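Local coordinates for protein methylaspartate ammonia-lyase (Citrobacter amalonaticus, PDB 1KKO) that catalyses the reversible, magnesium-dependent anti elimination of ammonia from L-threo-3-methylaspartate to give mesaconate, at residues L211-L223 with Y257-P269. Sequence-based numbering, arbitrary orientation.
Sequences LREYVRWLSDRIL and YIASLEKEAQGLP
Gln266 sends CG away from its own carbonyl carbon (chi1 -59°) and then runs extended, laying its amide over the guanidinium of Arg216; the two planes lie 22° apart, stacked, with NE2 over the centre of the guanidinium. Gln266 NE2 spends both hydrogens across the contact: one goes almost straight to Ser219 OG, at 2.9 Å, the other to Asp220 OD1, at 2.8 Å, which it meets from above the carboxylate plane. Ser219 OG donates in turn to Glu264 O, at 2.6 Å, so this hydroxyl relays between side-chain amide and backbone carbonyl. Asp220 is also held by Arg216, whose NE points at OD2, and a water links Asp220 OD1 to Gln266 OE1. At the other end, a bend at chi3 (-52°) turns the Arg212 guanidinium to grip Ser260 end-on: NH2 reaches Ser260 OG at 2.9 Å and NH1 reaches Ser260 O. Arg212 NH1 also makes a long, weak salt bridge to Glu264 OE1, at 3.3 Å, while Leu261 CD2 lies over one face of the guanidinium, toward its rim. Between the polar ends, Val215 CG1 presses on Glu264 CB at 3.6 Å; beyond Ser219, toward the C-terminal end of 211-223, Ile222 CD1 meets Leu268 CD1. Leu211 packs against the hydroxyl end of Tyr257, whose OH is bonded to Gly208 O. The contact thus joins two outer helices of the TIM-barrel domain, 209-225 and 251-260, which follow strands 191-194 and 234-238; from the second, the chain goes on through a type I' turn, Ala265 to Leu268, toward strand 270-273. Strand 234-238 lies beneath, touched by Val215 and Ile222, with helix 179-186 against Ile222 and helix 281-298 against Ile258.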
# COMPACT_ATOMS: atom_id res chain seq x y z
N LEU A 211 -4.92 0.37 29.25
CA LEU A 211 -4.57 -0.80 28.45
C LEU A 211 -5.43 -1.98 28.84
O LEU A 211 -5.86 -2.76 28.00
CB LEU A 211 -3.09 -1.14 28.57
CG LEU A 211 -2.69 -2.42 27.85
CD1 LEU A 211 -3.03 -2.35 26.37
CD2 LEU A 211 -1.21 -2.66 28.04
N ARG A 212 -5.71 -2.13 30.13
CA ARG A 212 -6.56 -3.22 30.58
C ARG A 212 -7.92 -3.15 29.89
O ARG A 212 -8.43 -4.15 29.36
CB ARG A 212 -6.76 -3.17 32.09
CG ARG A 212 -7.68 -4.25 32.59
CD ARG A 212 -7.93 -4.19 34.08
NE ARG A 212 -6.67 -4.14 34.79
CZ ARG A 212 -5.84 -5.16 34.92
NH1 ARG A 212 -6.14 -6.35 34.42
NH2 ARG A 212 -4.70 -4.98 35.57
N GLU A 213 -8.50 -1.96 29.89
CA GLU A 213 -9.80 -1.73 29.30
C GLU A 213 -9.74 -1.92 27.78
O GLU A 213 -10.69 -2.41 27.18
CB GLU A 213 -10.30 -0.34 29.70
CG GLU A 213 -10.46 -0.24 31.21
CD GLU A 213 -11.33 0.90 31.68
OE1 GLU A 213 -12.42 1.09 31.10
OE2 GLU A 213 -10.93 1.60 32.65
N TYR A 214 -8.62 -1.55 27.18
CA TYR A 214 -8.45 -1.76 25.74
C TYR A 214 -8.40 -3.25 25.37
O TYR A 214 -9.01 -3.66 24.39
CB TYR A 214 -7.20 -1.05 25.23
CG TYR A 214 -7.03 -1.29 23.75
CD1 TYR A 214 -7.84 -0.64 22.83
CD2 TYR A 214 -6.10 -2.20 23.27
CE1 TYR A 214 -7.72 -0.88 21.48
CE2 TYR A 214 -5.97 -2.43 21.92
CZ TYR A 214 -6.79 -1.78 21.03
OH TYR A 214 -6.65 -2.03 19.68
N VAL A 215 -7.68 -4.05 26.14
CA VAL A 215 -7.59 -5.47 25.84
C VAL A 215 -8.98 -6.09 25.90
O VAL A 215 -9.34 -6.93 25.06
CB VAL A 215 -6.62 -6.23 26.77
CG1 VAL A 215 -6.63 -7.70 26.46
CG2 VAL A 215 -5.21 -5.68 26.62
N ARG A 216 -9.77 -5.68 26.89
CA ARG A 216 -11.12 -6.19 27.04
C ARG A 216 -11.98 -5.76 25.86
O ARG A 216 -12.76 -6.56 25.32
CB ARG A 216 -11.73 -5.69 28.35
CG ARG A 216 -13.12 -6.24 28.63
CD ARG A 216 -13.17 -7.74 28.71
NE ARG A 216 -14.48 -8.26 28.33
CZ ARG A 216 -15.03 -9.34 28.85
NH1 ARG A 216 -14.39 -10.04 29.79
NH2 ARG A 216 -16.23 -9.73 28.44
N TRP A 217 -11.85 -4.50 25.47
CA TRP A 217 -12.59 -3.98 24.33
C TRP A 217 -12.22 -4.78 23.09
O TRP A 217 -13.08 -5.15 22.29
CB TRP A 217 -12.30 -2.51 24.09
CG TRP A 217 -13.00 -2.03 22.88
CD1 TRP A 217 -14.28 -1.56 22.81
CD2 TRP A 217 -12.51 -2.05 21.53
NE1 TRP A 217 -14.60 -1.26 21.51
CE2 TRP A 217 -13.53 -1.55 20.70
CE3 TRP A 217 -11.30 -2.42 20.94
CZ2 TRP A 217 -13.39 -1.43 19.32
CZ3 TRP A 217 -11.15 -2.30 19.58
CH2 TRP A 217 -12.19 -1.80 18.78
N LEU A 218 -10.93 -5.05 22.95
CA LEU A 218 -10.39 -5.76 21.80
C LEU A 218 -10.91 -7.19 21.70
O LEU A 218 -11.42 -7.60 20.66
CB LEU A 218 -8.86 -5.74 21.90
CG LEU A 218 -8.06 -6.59 20.93
CD1 LEU A 218 -8.37 -6.21 19.50
CD2 LEU A 218 -6.59 -6.41 21.25
N SER A 219 -10.80 -7.95 22.78
CA SER A 219 -11.31 -9.32 22.75
C SER A 219 -12.84 -9.33 22.58
O SER A 219 -13.37 -10.16 21.84
CB SER A 219 -10.87 -10.11 23.97
OG SER A 219 -11.27 -9.47 25.16
N ASP A 220 -13.53 -8.41 23.23
CA ASP A 220 -14.98 -8.29 23.06
C ASP A 220 -15.33 -8.04 21.59
O ASP A 220 -16.25 -8.64 21.04
CB ASP A 220 -15.55 -7.13 23.89
CG ASP A 220 -15.91 -7.53 25.31
OD1 ASP A 220 -16.00 -8.73 25.61
OD2 ASP A 220 -16.11 -6.67 26.19
N ARG A 221 -14.59 -7.14 20.95
CA ARG A 221 -14.86 -6.76 19.57
C ARG A 221 -14.69 -7.94 18.64
O ARG A 221 -15.50 -8.17 17.74
CB ARG A 221 -13.94 -5.62 19.13
CG ARG A 221 -14.39 -4.90 17.88
CD ARG A 221 -15.67 -4.10 18.08
NE ARG A 221 -15.97 -3.25 16.93
CZ ARG A 221 -17.09 -2.56 16.79
NH1 ARG A 221 -18.04 -2.62 17.72
NH2 ARG A 221 -17.27 -1.83 15.70
N ILE A 222 -13.60 -8.68 18.84
CA ILE A 222 -13.32 -9.87 18.05
C ILE A 222 -14.43 -10.90 18.23
O ILE A 222 -14.96 -11.41 17.25
CB ILE A 222 -11.94 -10.45 18.43
CG1 ILE A 222 -10.82 -9.52 17.95
CG2 ILE A 222 -11.77 -11.85 17.84
CD1 ILE A 222 -9.49 -9.77 18.65
N LEU A 223 -14.78 -11.19 19.48
CA LEU A 223 -15.80 -12.20 19.76
C LEU A 223 -17.18 -11.76 19.25
O LEU A 223 -17.97 -12.60 18.83
CB LEU A 223 -15.84 -12.53 21.25
CG LEU A 223 -14.57 -13.22 21.78
CD1 LEU A 223 -14.59 -13.35 23.29
CD2 LEU A 223 -14.38 -14.58 21.12
N TYR A 257 1.65 -7.22 36.42
CA TYR A 257 0.68 -6.49 35.63
C TYR A 257 0.41 -7.18 34.29
O TYR A 257 -0.73 -7.35 33.89
CB TYR A 257 1.15 -5.06 35.38
CG TYR A 257 0.29 -4.37 34.34
CD1 TYR A 257 -1.00 -3.96 34.65
CD2 TYR A 257 0.75 -4.18 33.05
CE1 TYR A 257 -1.81 -3.36 33.70
CE2 TYR A 257 -0.05 -3.58 32.09
CZ TYR A 257 -1.32 -3.17 32.42
OH TYR A 257 -2.11 -2.56 31.46
N ILE A 258 1.48 -7.56 33.60
CA ILE A 258 1.34 -8.24 32.31
C ILE A 258 0.51 -9.51 32.47
O ILE A 258 -0.38 -9.78 31.69
CB ILE A 258 2.73 -8.54 31.73
CG1 ILE A 258 3.41 -7.24 31.27
CG2 ILE A 258 2.63 -9.50 30.55
CD1 ILE A 258 4.88 -7.37 31.08
N ALA A 259 0.80 -10.28 33.51
CA ALA A 259 0.05 -11.51 33.76
C ALA A 259 -1.43 -11.23 33.99
O ALA A 259 -2.30 -12.01 33.58
CB ALA A 259 0.65 -12.25 34.95
N SER A 260 -1.72 -10.11 34.65
CA SER A 260 -3.10 -9.74 34.95
C SER A 260 -3.92 -9.42 33.70
O SER A 260 -5.15 -9.40 33.75
CB SER A 260 -3.15 -8.55 35.92
OG SER A 260 -2.94 -7.30 35.27
N LEU A 261 -3.25 -9.17 32.58
CA LEU A 261 -3.97 -8.88 31.34
C LEU A 261 -4.53 -10.14 30.68
O LEU A 261 -5.42 -10.03 29.84
CB LEU A 261 -3.06 -8.15 30.36
CG LEU A 261 -2.57 -6.77 30.79
CD1 LEU A 261 -1.60 -6.23 29.75
CD2 LEU A 261 -3.70 -5.80 30.97
N GLU A 262 -4.04 -11.32 31.06
CA GLU A 262 -4.48 -12.54 30.39
C GLU A 262 -6.00 -12.70 30.42
O GLU A 262 -6.60 -13.08 29.43
CB GLU A 262 -3.80 -13.79 30.97
CG GLU A 262 -3.96 -15.00 30.06
CD GLU A 262 -3.21 -16.23 30.53
OE1 GLU A 262 -2.33 -16.12 31.41
OE2 GLU A 262 -3.49 -17.33 30.00
N LYS A 263 -6.60 -12.43 31.57
CA LYS A 263 -8.05 -12.57 31.71
C LYS A 263 -8.82 -11.70 30.72
O LYS A 263 -9.87 -12.09 30.23
CB LYS A 263 -8.50 -12.24 33.13
N GLU A 264 -8.28 -10.52 30.42
CA GLU A 264 -8.97 -9.57 29.55
C GLU A 264 -9.00 -10.06 28.09
O GLU A 264 -9.82 -9.59 27.30
CB GLU A 264 -8.32 -8.19 29.63
CG GLU A 264 -8.00 -7.70 31.04
CD GLU A 264 -9.21 -7.60 31.95
OE1 GLU A 264 -9.01 -7.48 33.18
OE2 GLU A 264 -10.36 -7.63 31.46
N ALA A 265 -8.12 -11.00 27.76
CA ALA A 265 -8.03 -11.53 26.40
C ALA A 265 -9.08 -12.60 26.09
O ALA A 265 -9.22 -13.01 24.93
CB ALA A 265 -6.64 -12.06 26.14
N GLN A 266 -9.80 -13.05 27.11
CA GLN A 266 -10.88 -14.03 26.95
C GLN A 266 -10.49 -15.27 26.13
O GLN A 266 -11.24 -15.70 25.24
CB GLN A 266 -12.11 -13.36 26.34
CG GLN A 266 -12.63 -12.22 27.19
CD GLN A 266 -13.93 -11.65 26.70
OE1 GLN A 266 -15.00 -12.20 26.99
NE2 GLN A 266 -13.86 -10.54 25.97
N GLY A 267 -9.33 -15.84 26.42
CA GLY A 267 -8.91 -17.06 25.76
C GLY A 267 -8.04 -16.88 24.53
O GLY A 267 -7.46 -17.84 24.04
N LEU A 268 -7.94 -15.66 24.02
CA LEU A 268 -7.08 -15.37 22.87
C LEU A 268 -5.66 -15.23 23.39
O LEU A 268 -5.44 -14.55 24.39
CB LEU A 268 -7.54 -14.08 22.19
CG LEU A 268 -9.00 -14.06 21.74
CD1 LEU A 268 -9.41 -12.69 21.19
CD2 LEU A 268 -9.26 -15.14 20.72
N PRO A 269 -4.68 -15.87 22.75
CA PRO A 269 -3.29 -15.74 23.21
C PRO A 269 -2.86 -14.29 23.22
O PRO A 269 -3.26 -13.54 22.33
CB PRO A 269 -2.50 -16.53 22.18
CG PRO A 269 -3.48 -17.42 21.50
CD PRO A 269 -4.79 -16.73 21.56
O HOH W 1 -17.55 -11.25 25.39